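Hemolysin (Enterococcus faecalis, PDB 2R2Z) is a UPF0053-family membrane protein of uncertain function whose transporter-associated (CorC/HlyC) domain, the part crystallised, binds zinc ions and may bind flavin adenine dinucleotide. Local coordinates at residues A[8-11]-A[17-20]; A[40-45]-A[49-54]. All coordinates share one frame; numbering follows the deposited sequence.

Contact 1 (8-11 with 17-20) joins the two strands of the N-terminal beta hairpin at one side of the sheet and is largely a surface contact. Contact 2 (40-45 with 49-54) is partly buried: a loop runs into helix 45-53 and lies beside it. The first is held by a reciprocal pair of interstrand backbone hydrogen bonds with side chains packed on both faces; the second has one bond, of the helix's own pattern, and a light touch between side chains. Their centres lie about 18 Å apart on opposite sides of the chain's centre, yet V20 CG1 of contact 1 packs against M45 CG of contact 2 at 4.2 Å.

Contact 1 of 2, residues A[8-11]-A[17-20]; sequences NLYT and EYLV
T11 and L19 form an antiparallel hydrogen-bonded pair, each using both its N-H and its carbonyl. T11 N donates to L19 O at 2.9 Å and L19 N returns the bond to T11 O at 2.8 Å. The same oxygens also receive CA-H contacts from the neighbouring residues, Y10 CA reaching L19 O and Y18 CA reaching T11 O. T11 and L19 send their side chains to one face of the sheet, where they run alongside each other in the same direction, T11 CG2 resting 4.0 Å from L19 CB. This methyl reaches its partner because the chi1 of -180° turns OG1 anti to the backbone N and leaves CG2 between N and the carbonyl carbon.

These strands, 10-14 and 17-21, make a beta hairpin at the margin of the five-stranded antiparallel sheet of this CorC/HlyC-type domain. Strand 10-14 is outermost within the chain, while 17-21 is bonded on its other side to strand 81-89.

The opposite face carries Y10 and V20, a non-hydrogen-bonded pair whose CA atoms are 4.3 Å apart. Y10 can be followed outward from there. Its CB lies 3.5 Å from L19 O and 3.9 Å from V20 CG2. A chi1 of 71° then places CG between the backbone N and the carbonyl carbon, and on the ring CD1 comes within 4.2 Å of Y18 CD1, an oblique approach of the two tyrosines. Both rings meet F33 of helix 26-33 edge-to-face, and the Y10 side chain also touches V32 of that helix. Y18 CB lies 3.5 Å from T11 O. Next to Y18, E17, a zinc ligand of this protein, forms a salt bridge through OE2 with R86.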
# COMPACT_ATOMS: atom_id res chain seq x y z
N ASN A 8 3.76 -15.31 0.49
CA ASN A 8 4.30 -14.18 -0.32
C ASN A 8 3.84 -12.82 0.19
O ASN A 8 2.79 -12.68 0.83
CB ASN A 8 3.97 -14.36 -1.82
CG ASN A 8 2.60 -14.96 -2.06
OD1 ASN A 8 2.47 -16.08 -2.58
ND2 ASN A 8 1.56 -14.22 -1.70
N LEU A 9 4.65 -11.80 -0.09
CA LEU A 9 4.38 -10.45 0.38
C LEU A 9 3.37 -9.72 -0.48
O LEU A 9 2.84 -8.69 -0.08
CB LEU A 9 5.67 -9.65 0.44
CG LEU A 9 6.68 -10.06 1.51
CD1 LEU A 9 8.05 -9.48 1.16
CD2 LEU A 9 6.20 -9.58 2.86
N TYR A 10 3.12 -10.25 -1.68
CA TYR A 10 2.14 -9.64 -2.58
C TYR A 10 1.58 -10.70 -3.48
O TYR A 10 2.18 -11.77 -3.66
CB TYR A 10 2.77 -8.52 -3.43
CG TYR A 10 3.73 -9.03 -4.47
CD1 TYR A 10 3.31 -9.26 -5.79
CD2 TYR A 10 5.06 -9.31 -4.14
CE1 TYR A 10 4.20 -9.75 -6.75
CE2 TYR A 10 5.94 -9.82 -5.09
CZ TYR A 10 5.50 -10.04 -6.38
OH TYR A 10 6.38 -10.51 -7.33
N THR A 11 0.44 -10.40 -4.08
CA THR A 11 -0.10 -11.22 -5.14
C THR A 11 -0.78 -10.34 -6.16
O THR A 11 -1.41 -9.33 -5.83
CB THR A 11 -1.10 -12.27 -4.66
OG1 THR A 11 -1.54 -13.02 -5.81
CG2 THR A 11 -2.30 -11.62 -3.98
N GLU A 17 -3.17 -4.71 -11.15
CA GLU A 17 -3.77 -4.66 -9.81
C GLU A 17 -3.27 -5.79 -8.94
O GLU A 17 -3.28 -6.96 -9.36
CB GLU A 17 -5.28 -4.70 -9.94
CG GLU A 17 -6.03 -4.27 -8.70
CD GLU A 17 -7.51 -4.09 -8.97
OE1 GLU A 17 -7.94 -4.04 -10.15
OE2 GLU A 17 -8.27 -3.99 -8.01
N TYR A 18 -2.88 -5.43 -7.72
CA TYR A 18 -2.20 -6.35 -6.81
C TYR A 18 -2.69 -6.11 -5.39
O TYR A 18 -3.17 -5.01 -5.07
CB TYR A 18 -0.66 -6.11 -6.84
CG TYR A 18 -0.05 -6.29 -8.21
CD1 TYR A 18 0.62 -7.47 -8.55
CD2 TYR A 18 -0.20 -5.31 -9.19
CE1 TYR A 18 1.17 -7.63 -9.83
CE2 TYR A 18 0.31 -5.48 -10.46
CZ TYR A 18 0.98 -6.65 -10.77
OH TYR A 18 1.50 -6.77 -12.05
N LEU A 19 -2.56 -7.13 -4.55
CA LEU A 19 -2.73 -7.00 -3.10
C LEU A 19 -1.36 -7.14 -2.48
O LEU A 19 -0.60 -8.05 -2.80
CB LEU A 19 -3.68 -8.09 -2.56
CG LEU A 19 -5.10 -8.03 -3.13
CD1 LEU A 19 -5.92 -9.24 -2.65
CD2 LEU A 19 -5.82 -6.74 -2.74
N VAL A 20 -1.04 -6.22 -1.58
CA VAL A 20 0.28 -6.14 -0.96
C VAL A 20 0.12 -6.20 0.55
O VAL A 20 -0.68 -5.46 1.12
CB VAL A 20 0.99 -4.84 -1.39
CG1 VAL A 20 2.26 -4.57 -0.54
CG2 VAL A 20 1.31 -4.91 -2.88

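Contact 2 of 2, residues A[40-45]-A[49-54]; sequences SDVDTM and LITALG
L49 N donates to M45 O at 3.0 Å, an i to i+4 bond in the first turn of helix 45-53. The bond is fairly straight at the hydrogen (166°), and L49 CB lies 3.7 Å from M45 O. Farther along the helix, V42 CG2 approaches T51 OG1 to 4.1 Å, V42 and T51 passing each other with their side chains running opposite ways.

In the next shell, T44 is the N-cap, its OG1 hydrogen-bonded to G47 N in the first turn, while backbone bonds tie D43 to I26 and M45 to M24. The selenomethionine M45 packs against F29 and L85, and L49 against L82, L85 and F65, seating the helix on strands of the sheet.

T51 OG1 is turned back along its own helix by a chi1 of -59°, anti to the carbonyl carbon, and is hydrogen-bonded to G47 O. The hydroxyl is thus engaged by its own helix, and V42 adds van der Waals contact beside the main-chain bond and the T44 cap.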
# COMPACT_ATOMS: atom_id res chain seq x y z
N SER A 40 10.94 8.98 4.75
CA SER A 40 11.90 8.84 5.85
C SER A 40 11.24 8.31 7.11
O SER A 40 10.08 8.60 7.40
CB SER A 40 12.61 10.15 6.12
OG SER A 40 13.44 10.48 5.02
N ASP A 41 12.01 7.51 7.86
CA ASP A 41 11.61 7.00 9.17
C ASP A 41 10.42 6.05 9.15
O ASP A 41 9.81 5.79 10.19
CB ASP A 41 11.35 8.16 10.15
CG ASP A 41 12.59 9.00 10.44
OD1 ASP A 41 13.73 8.50 10.30
OD2 ASP A 41 12.41 10.17 10.83
N VAL A 42 10.09 5.54 7.96
CA VAL A 42 9.00 4.59 7.78
C VAL A 42 9.55 3.53 6.85
O VAL A 42 10.15 3.85 5.83
CB VAL A 42 7.77 5.26 7.14
CG1 VAL A 42 6.69 4.25 6.86
CG2 VAL A 42 7.23 6.38 8.05
N ASP A 43 9.36 2.26 7.20
CA ASP A 43 9.96 1.19 6.43
C ASP A 43 8.99 0.29 5.68
O ASP A 43 9.41 -0.32 4.71
CB ASP A 43 10.89 0.36 7.33
CG ASP A 43 12.07 1.16 7.83
OD1 ASP A 43 12.73 1.83 7.01
OD2 ASP A 43 12.34 1.10 9.04
N THR A 44 7.74 0.22 6.12
CA THR A 44 6.79 -0.73 5.52
C THR A 44 5.70 -0.02 4.73
O THR A 44 5.45 1.17 4.92
CB THR A 44 6.12 -1.61 6.58
OG1 THR A 44 5.24 -0.81 7.37
CG2 THR A 44 7.15 -2.28 7.49
N MSE A 45 5.04 -0.79 3.87
CA MSE A 45 3.93 -0.27 3.08
C MSE A 45 2.73 0.10 3.93
O MSE A 45 2.05 1.07 3.62
CB MSE A 45 3.54 -1.23 1.96
CG MSE A 45 4.63 -1.34 0.88
SE MSE A 45 5.02 0.37 -0.00
CE MSE A 45 3.29 0.67 -0.85
N LEU A 49 1.28 3.97 3.80
CA LEU A 49 -0.07 4.39 3.45
C LEU A 49 -0.76 5.10 4.61
O LEU A 49 -1.43 6.10 4.40
CB LEU A 49 -0.90 3.23 2.90
CG LEU A 49 -2.32 3.61 2.47
CD1 LEU A 49 -2.34 4.75 1.42
CD2 LEU A 49 -3.07 2.41 1.90
N ILE A 50 -0.60 4.57 5.82
CA ILE A 50 -1.18 5.22 6.99
C ILE A 50 -0.68 6.66 7.12
O ILE A 50 -1.47 7.59 7.29
CB ILE A 50 -0.91 4.40 8.29
CG1 ILE A 50 -1.74 3.10 8.31
CG2 ILE A 50 -1.13 5.26 9.55
CD1 ILE A 50 -3.26 3.28 8.18
N THR A 51 0.64 6.84 6.98
CA THR A 51 1.24 8.17 7.08
C THR A 51 0.70 9.07 5.98
O THR A 51 0.33 10.21 6.24
CB THR A 51 2.77 8.09 6.97
OG1 THR A 51 3.26 7.26 8.03
CG2 THR A 51 3.39 9.50 7.10
N ALA A 52 0.64 8.57 4.74
CA ALA A 52 0.19 9.38 3.62
C ALA A 52 -1.28 9.78 3.76
O ALA A 52 -1.64 10.91 3.43
CB ALA A 52 0.41 8.65 2.32
N LEU A 53 -2.12 8.87 4.24
CA LEU A 53 -3.54 9.17 4.45
C LEU A 53 -3.74 10.20 5.55
O LEU A 53 -4.64 11.04 5.48
CB LEU A 53 -4.32 7.90 4.82
CG LEU A 53 -4.50 6.87 3.71
CD1 LEU A 53 -5.08 5.61 4.33
CD2 LEU A 53 -5.38 7.40 2.57
N GLY A 54 -2.90 10.12 6.58
CA GLY A 54 -2.95 11.03 7.72
C GLY A 54 -3.94 10.65 8.81
O GLY A 54 -3.99 11.30 9.85